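Local structure of DUF2179 domain-containing protein (Eubacterium ventriosum, 3HLU) at residues T9-S15 with A73-S78; I20-M25 with L65-V69; L31-L36 with E48-C52. The protein is of unknown function but probably belongs to a YitT-family bacterial membrane protein, of which this chain is the C-terminal GlnB-like DUF2179 domain. All blocks are in the same frame, centred on the assembly; numbering follows the deposited sequence.

Contact 1 (T9-S15 with A73-S78); sequences TMVYIVS and AFMIVS
Tyr12 and Ile76 form a hydrogen-bonded antiparallel pair. Tyr12 N gives its hydrogen to Ile76 O at 2.9 Å with an almost straight bond (171°), and Ile76 N returns one to Tyr12 O at 2.7 Å. Val14 and Phe74 repeat this two-way link two residues further along. Ser78 N to Met10 O, at 3.1 Å, extends the ladder at the other end. Val11 with Val77 and Ile13 with Met75 are non-hydrogen-bonded pairs. CA-H...O contacts line the same seam, such as Ile13 CA to Phe74 O.

The two strands are 9-14 and 74-77 of a four-stranded antiparallel sheet with strand order 2-3-1-4. Strand 9-14 is an inner strand. Strand 74-77 is the outermost within the chain, but Phe74 and Met75 pair with a strand of the second subunit, so the sheet runs on across the dimer.

Apolar packing differs on the two faces. Where Val11, Ile13, Met75 and Val77 lie, Ile13 CG1 runs beside Met75 CG at 3.6 Å. Met75 SE then leads away toward helix 56-67. On the other face Val14 packs over the Phe74 ring in a CH-pi contact, with CB 3.7 Å from the ring centroid. Phe74 CG sits between its backbone N and carbonyl carbon (chi1 61°), which brings the ring alongside Val14.

Ser78 OG meets the edge of the Tyr12 ring, 3.8 Å from Tyr12 CE1. The polar ends of both residues bond across the dimer: Tyr12 OH with Ser78 OG of the second subunit, and Ser78 OG with Tyr12 OH of that subunit.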
# COMPACT_ATOMS: atom_id res chain seq x y z
N THR A 9 6.20 5.17 -13.58
CA THR A 9 6.21 5.10 -12.11
C THR A 9 5.50 3.86 -11.54
O THR A 9 4.52 3.36 -12.12
CB THR A 9 5.61 6.38 -11.49
OG1 THR A 9 5.57 6.24 -10.05
CG2 THR A 9 4.19 6.65 -12.06
N MSE A 10 6.00 3.36 -10.41
CA MSE A 10 5.53 2.11 -9.79
C MSE A 10 4.29 2.33 -8.92
O MSE A 10 4.22 3.31 -8.17
CB MSE A 10 6.64 1.49 -8.94
CG MSE A 10 6.13 0.56 -7.89
SE MSE A 10 5.85 -1.22 -8.63
CE MSE A 10 7.59 -1.93 -8.05
N VAL A 11 3.32 1.42 -9.01
CA VAL A 11 2.04 1.64 -8.34
C VAL A 11 1.51 0.43 -7.60
O VAL A 11 1.53 -0.68 -8.10
CB VAL A 11 0.98 2.14 -9.32
CG1 VAL A 11 -0.39 2.08 -8.70
CG2 VAL A 11 1.31 3.55 -9.74
N TYR A 12 1.04 0.66 -6.39
CA TYR A 12 0.38 -0.40 -5.66
C TYR A 12 -1.11 -0.10 -5.54
O TYR A 12 -1.50 1.02 -5.27
CB TYR A 12 1.02 -0.58 -4.28
CG TYR A 12 2.53 -0.68 -4.33
CD1 TYR A 12 3.31 0.46 -4.25
CD2 TYR A 12 3.17 -1.90 -4.46
CE1 TYR A 12 4.69 0.39 -4.29
CE2 TYR A 12 4.56 -1.99 -4.50
CZ TYR A 12 5.31 -0.84 -4.41
OH TYR A 12 6.69 -0.90 -4.47
N ILE A 13 -1.93 -1.10 -5.79
CA ILE A 13 -3.35 -0.90 -5.70
C ILE A 13 -3.85 -1.79 -4.60
O ILE A 13 -3.66 -3.01 -4.65
CB ILE A 13 -4.03 -1.26 -7.02
CG1 ILE A 13 -3.56 -0.31 -8.12
CG2 ILE A 13 -5.56 -1.24 -6.88
CD1 ILE A 13 -4.05 -0.70 -9.48
N VAL A 14 -4.45 -1.17 -3.59
CA VAL A 14 -5.08 -1.89 -2.50
C VAL A 14 -6.57 -2.02 -2.71
O VAL A 14 -7.27 -1.02 -2.73
CB VAL A 14 -4.91 -1.15 -1.18
CG1 VAL A 14 -5.50 -1.98 -0.05
CG2 VAL A 14 -3.45 -0.83 -0.94
N SER A 15 -7.06 -3.24 -2.85
CA SER A 15 -8.49 -3.44 -2.98
C SER A 15 -8.92 -4.84 -2.63
O SER A 15 -8.26 -5.81 -2.96
CB SER A 15 -8.93 -3.14 -4.41
OG SER A 15 -10.20 -3.69 -4.67
N ALA A 73 -11.18 1.08 -3.05
CA ALA A 73 -9.82 0.84 -3.50
C ALA A 73 -9.01 2.13 -3.51
O ALA A 73 -9.54 3.23 -3.61
CB ALA A 73 -9.82 0.21 -4.88
N PHE A 74 -7.70 1.97 -3.39
CA PHE A 74 -6.80 3.10 -3.54
C PHE A 74 -5.43 2.64 -4.03
O PHE A 74 -5.13 1.45 -4.09
CB PHE A 74 -6.68 3.89 -2.24
CG PHE A 74 -6.14 3.08 -1.11
CD1 PHE A 74 -6.96 2.23 -0.40
CD2 PHE A 74 -4.81 3.16 -0.76
CE1 PHE A 74 -6.47 1.47 0.64
CE2 PHE A 74 -4.31 2.41 0.28
CZ PHE A 74 -5.14 1.56 0.99
N MSE A 75 -4.60 3.62 -4.37
CA MSE A 75 -3.32 3.38 -5.00
C MSE A 75 -2.23 4.08 -4.25
O MSE A 75 -2.39 5.20 -3.80
CB MSE A 75 -3.34 3.91 -6.43
CG MSE A 75 -4.29 3.18 -7.34
SE MSE A 75 -4.33 3.93 -9.14
CE MSE A 75 -5.47 5.47 -8.80
N ILE A 76 -1.10 3.41 -4.11
CA ILE A 76 0.09 4.07 -3.63
C ILE A 76 1.07 4.26 -4.77
O ILE A 76 1.51 3.29 -5.39
CB ILE A 76 0.75 3.28 -2.49
CG1 ILE A 76 -0.24 3.15 -1.34
CG2 ILE A 76 2.02 3.97 -2.05
CD1 ILE A 76 0.09 2.03 -0.38
N VAL A 77 1.37 5.51 -5.05
CA VAL A 77 2.28 5.88 -6.13
C VAL A 77 3.68 6.18 -5.62
O VAL A 77 3.94 7.28 -5.09
CB VAL A 77 1.77 7.12 -6.87
CG1 VAL A 77 2.76 7.53 -7.94
CG2 VAL A 77 0.37 6.86 -7.44
N SER A 78 4.58 5.22 -5.80
CA SER A 78 5.94 5.23 -5.25
C SER A 78 6.73 6.52 -5.49
O SER A 78 6.70 7.09 -6.59
CB SER A 78 6.72 4.03 -5.80
OG SER A 78 7.25 3.22 -4.75

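Contact 2 (I20-M25 with L65-V69); sequences IIADRM and LLKEV
Arg24 reaches from helix 18-28 over Leu65 to Glu68 of segment 65-69. Helices 18-28 and 56-67 are the two helices of an alpha-beta half sandwich, and both pack against the four-stranded sheet.

The Arg24 side chain can be followed outward. Its CB lies 3.8 Å from Leu65 CD1. CD passes the same methyl, and the chain then bends (chi3 57°), which brings the guanidinium group flat against it. Leu65 CD1 lies over the centre of one guanidinium face, touching Arg24 NE and CZ, each at 3.6 Å. NH1 meets two aliphatic groups, Glu68 CG and Val69 CG2. Arg24 NH2 makes a salt bridge to Glu68 OE2 at 3.3 Å, a weak hydrogen bond, and the guanidinium and carboxylate planes are nearly perpendicular (85°). NH2 also has a second acidic partner, Glu28 on its own helix. Two carboxylates therefore probably share the positive charge.

Beside this polar bridge the contact is apolar. Leu65 splits its methyls: CD1 goes to Arg24, while CD2 turns to Met25 CG at 3.5 Å. Ile21 reaches in with its longer branch, its CG1 lying 3.8 Å from Val69 CG1. Ile20 adds its CG2 methyl against the same Val69 methyl. Ile21 also touches Ile50 of the sheet. The tip of Ile21 crosses Leu66 at about a right angle, with CD1 3.5 Å from Leu66 CD2.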
# COMPACT_ATOMS: atom_id res chain seq x y z
N ILE A 20 -10.66 -9.13 -9.67
CA ILE A 20 -11.45 -8.47 -10.71
C ILE A 20 -10.74 -7.27 -11.35
O ILE A 20 -10.69 -7.14 -12.57
CB ILE A 20 -12.80 -8.01 -10.14
CG1 ILE A 20 -13.56 -9.22 -9.58
CG2 ILE A 20 -13.60 -7.31 -11.19
CD1 ILE A 20 -14.82 -8.84 -8.81
N ILE A 21 -10.19 -6.39 -10.52
CA ILE A 21 -9.46 -5.23 -11.03
C ILE A 21 -8.27 -5.63 -11.88
O ILE A 21 -8.04 -5.06 -12.94
CB ILE A 21 -8.95 -4.33 -9.91
CG1 ILE A 21 -10.12 -3.68 -9.18
CG2 ILE A 21 -8.01 -3.27 -10.48
CD1 ILE A 21 -9.70 -2.81 -8.02
N ALA A 22 -7.50 -6.60 -11.39
CA ALA A 22 -6.32 -7.07 -12.10
C ALA A 22 -6.68 -7.64 -13.45
O ALA A 22 -5.97 -7.40 -14.42
CB ALA A 22 -5.58 -8.10 -11.28
N ASP A 23 -7.79 -8.37 -13.54
CA ASP A 23 -8.18 -8.97 -14.81
C ASP A 23 -8.58 -7.91 -15.83
O ASP A 23 -8.14 -7.95 -16.97
CB ASP A 23 -9.30 -10.02 -14.63
CG ASP A 23 -8.80 -11.33 -13.99
OD1 ASP A 23 -7.56 -11.54 -13.90
OD2 ASP A 23 -9.66 -12.15 -13.57
N ARG A 24 -9.40 -6.96 -15.40
CA ARG A 24 -9.84 -5.89 -16.30
C ARG A 24 -8.69 -4.98 -16.71
O ARG A 24 -8.73 -4.36 -17.77
CB ARG A 24 -10.95 -5.06 -15.66
CG ARG A 24 -12.24 -5.83 -15.43
CD ARG A 24 -13.39 -4.91 -15.04
NE ARG A 24 -13.62 -3.86 -16.03
CZ ARG A 24 -14.50 -2.87 -15.87
NH1 ARG A 24 -15.24 -2.79 -14.77
NH2 ARG A 24 -14.65 -1.95 -16.82
N MSE A 25 -7.66 -4.90 -15.88
CA MSE A 25 -6.50 -4.09 -16.21
C MSE A 25 -5.76 -4.72 -17.37
O MSE A 25 -5.26 -4.03 -18.27
CB MSE A 25 -5.56 -3.97 -15.01
CG MSE A 25 -5.92 -2.87 -14.03
SE MSE A 25 -4.73 -2.83 -12.50
CE MSE A 25 -3.32 -1.70 -13.20
N LEU A 65 -11.24 2.91 -13.63
CA LEU A 65 -11.62 1.53 -13.57
C LEU A 65 -11.93 1.17 -12.12
O LEU A 65 -12.78 0.32 -11.84
CB LEU A 65 -10.48 0.70 -14.12
CG LEU A 65 -10.36 -0.76 -13.72
CD1 LEU A 65 -11.54 -1.54 -14.26
CD2 LEU A 65 -9.05 -1.30 -14.27
N LEU A 66 -11.26 1.84 -11.19
CA LEU A 66 -11.49 1.59 -9.78
C LEU A 66 -12.89 2.02 -9.39
O LEU A 66 -13.63 1.28 -8.73
CB LEU A 66 -10.49 2.37 -8.94
CG LEU A 66 -9.04 1.96 -9.07
CD1 LEU A 66 -8.16 2.66 -8.03
CD2 LEU A 66 -8.98 0.44 -8.95
N LYS A 67 -13.24 3.23 -9.80
CA LYS A 67 -14.57 3.76 -9.58
C LYS A 67 -15.60 2.72 -9.99
O LYS A 67 -16.64 2.54 -9.36
CB LYS A 67 -14.76 5.05 -10.37
CG LYS A 67 -13.89 6.20 -9.86
CD LYS A 67 -13.89 7.42 -10.78
CE LYS A 67 -12.74 8.34 -10.43
NZ LYS A 67 -12.51 9.44 -11.41
N GLU A 68 -15.28 2.00 -11.05
CA GLU A 68 -16.21 1.09 -11.66
C GLU A 68 -16.32 -0.25 -10.92
O GLU A 68 -17.22 -1.03 -11.18
CB GLU A 68 -15.79 0.87 -13.11
CG GLU A 68 -16.74 0.06 -13.97
CD GLU A 68 -16.68 0.47 -15.45
OE1 GLU A 68 -15.93 1.43 -15.79
OE2 GLU A 68 -17.41 -0.15 -16.26
N VAL A 69 -15.40 -0.52 -10.00
CA VAL A 69 -15.33 -1.86 -9.43
C VAL A 69 -15.32 -1.86 -7.93
O VAL A 69 -16.06 -2.62 -7.30
CB VAL A 69 -14.05 -2.58 -9.87
CG1 VAL A 69 -13.93 -3.91 -9.16
CG2 VAL A 69 -14.03 -2.75 -11.36

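Contact 3 (L31-L36 with E48-C52); sequences LGVTML and EVIMC
Leu36 and Met51 meet on one face of the strand pair. Met51 CE lies against Leu36 CB and CD2, though its exact placement is doubtful. The other face is the tightly packed one. There Met35 SE lies against Ile50 CG1, and Val33 CB meets Ile50 CG2 at 3.8 Å. Ala22 of helix 18-28 touches both Met35 and Ile50, so this side faces into the domain. Leu31 CD2, 4.2 Å from the buried Cys52 SG, also turns inward and packs on Met25 and Val62.

The backbones join by three hydrogen bonds. Met51 N binds Thr34 O at 2.9 Å, and Thr34 N binds Met51 O in return. Val49 N binds Leu36 O at 2.7 Å, nearly straight at 174°. Met35 is the centre of an inverse gamma turn, closed by a weak bond from Leu36 N to Thr34 O.

The solvent side is looser. Gly32 and Thr34 are exposed there, with Thr34 CB 4.3 Å from Met51 CE. The partly exposed Glu48 runs across Met35 CG, while its OE1 is salt-bridged to Arg18.

The arrangement is an antiparallel beta hairpin of strands 34-40 and 48-54, with the former at one edge of the sheet within this chain.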
# COMPACT_ATOMS: atom_id res chain seq x y z
N LEU A 31 -2.37 -4.03 -19.50
CA LEU A 31 -1.34 -3.75 -18.52
C LEU A 31 -0.86 -5.04 -17.91
O LEU A 31 -1.66 -5.93 -17.59
CB LEU A 31 -1.88 -2.85 -17.42
CG LEU A 31 -2.04 -1.39 -17.82
CD1 LEU A 31 -2.93 -0.75 -16.82
CD2 LEU A 31 -0.69 -0.72 -17.90
N GLY A 32 0.46 -5.14 -17.76
CA GLY A 32 1.07 -6.25 -17.07
C GLY A 32 1.23 -5.94 -15.59
O GLY A 32 1.83 -4.92 -15.21
N VAL A 33 0.68 -6.82 -14.76
CA VAL A 33 0.72 -6.61 -13.32
C VAL A 33 1.26 -7.84 -12.60
O VAL A 33 1.14 -8.98 -13.08
CB VAL A 33 -0.68 -6.19 -12.77
CG1 VAL A 33 -1.34 -5.19 -13.71
CG2 VAL A 33 -1.57 -7.39 -12.56
N THR A 34 1.87 -7.59 -11.44
CA THR A 34 2.30 -8.67 -10.56
C THR A 34 1.43 -8.64 -9.31
O THR A 34 1.14 -7.58 -8.77
CB THR A 34 3.77 -8.50 -10.12
OG1 THR A 34 4.52 -7.84 -11.15
CG2 THR A 34 4.37 -9.86 -9.83
N MSE A 35 1.01 -9.81 -8.87
CA MSE A 35 0.24 -9.89 -7.65
C MSE A 35 1.17 -10.08 -6.45
O MSE A 35 1.44 -11.19 -6.02
CB MSE A 35 -0.80 -11.00 -7.74
CG MSE A 35 -2.03 -10.68 -6.94
SE MSE A 35 -2.96 -9.12 -7.66
CE MSE A 35 -4.10 -10.06 -8.91
N LEU A 36 1.66 -8.96 -5.94
CA LEU A 36 2.52 -8.91 -4.77
C LEU A 36 1.82 -9.24 -3.44
O LEU A 36 0.62 -9.02 -3.27
CB LEU A 36 3.16 -7.52 -4.68
CG LEU A 36 3.97 -7.23 -3.42
CD1 LEU A 36 5.06 -8.28 -3.26
CD2 LEU A 36 4.57 -5.82 -3.47
N GLU A 48 -3.04 -9.36 -0.43
CA GLU A 48 -2.35 -9.26 -1.71
C GLU A 48 -2.54 -7.88 -2.28
O GLU A 48 -3.61 -7.29 -2.20
CB GLU A 48 -2.97 -10.21 -2.72
CG GLU A 48 -2.64 -11.67 -2.61
CD GLU A 48 -3.11 -12.39 -3.86
OE1 GLU A 48 -4.22 -12.04 -4.37
OE2 GLU A 48 -2.36 -13.28 -4.34
N VAL A 49 -1.49 -7.40 -2.92
CA VAL A 49 -1.49 -6.08 -3.49
C VAL A 49 -1.20 -6.22 -4.98
O VAL A 49 -0.44 -7.09 -5.37
CB VAL A 49 -0.44 -5.23 -2.74
CG1 VAL A 49 0.17 -4.16 -3.63
CG2 VAL A 49 -1.04 -4.65 -1.48
N ILE A 50 -1.83 -5.39 -5.82
CA ILE A 50 -1.47 -5.33 -7.23
C ILE A 50 -0.33 -4.34 -7.45
O ILE A 50 -0.45 -3.16 -7.13
CB ILE A 50 -2.66 -4.91 -8.14
CG1 ILE A 50 -3.86 -5.82 -7.97
CG2 ILE A 50 -2.24 -4.89 -9.60
CD1 ILE A 50 -5.08 -5.30 -8.67
N MSE A 51 0.77 -4.82 -8.02
CA MSE A 51 1.87 -3.96 -8.42
C MSE A 51 1.89 -3.76 -9.94
O MSE A 51 1.73 -4.69 -10.72
CB MSE A 51 3.19 -4.54 -7.95
CG MSE A 51 4.40 -3.90 -8.58
SE MSE A 51 5.97 -4.58 -7.67
CE MSE A 51 5.17 -6.18 -6.83
N CYS A 52 2.11 -2.52 -10.36
CA CYS A 52 2.10 -2.23 -11.77
C CYS A 52 2.92 -0.99 -12.04
O CYS A 52 2.72 0.05 -11.42
CB CYS A 52 0.66 -2.05 -12.24
SG CYS A 52 0.48 -1.80 -14.03

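How the contacts relate
From the N terminus, strand 9-14 opens the loop that contact 1 closes only at the last modelled strand, 74-77. Helix 18-28 follows and opens contact 2, which closes at segment 65-69. Contact 3, the hairpin, is nested inside contact 2, and contact 2 inside contact 1; none cross. Contacts 1 and 3 share one sheet, since strands 9-14 and 48-54 are neighbours, with Ile13 N probably bonded to Ile50 O. Contact 2 joins the two helices to each other, and Met25 reaches Ile13 of contact 1 and Cys52 of contact 3. Side chains passing between the contacts, such as Met25, seat the helices on the sheet.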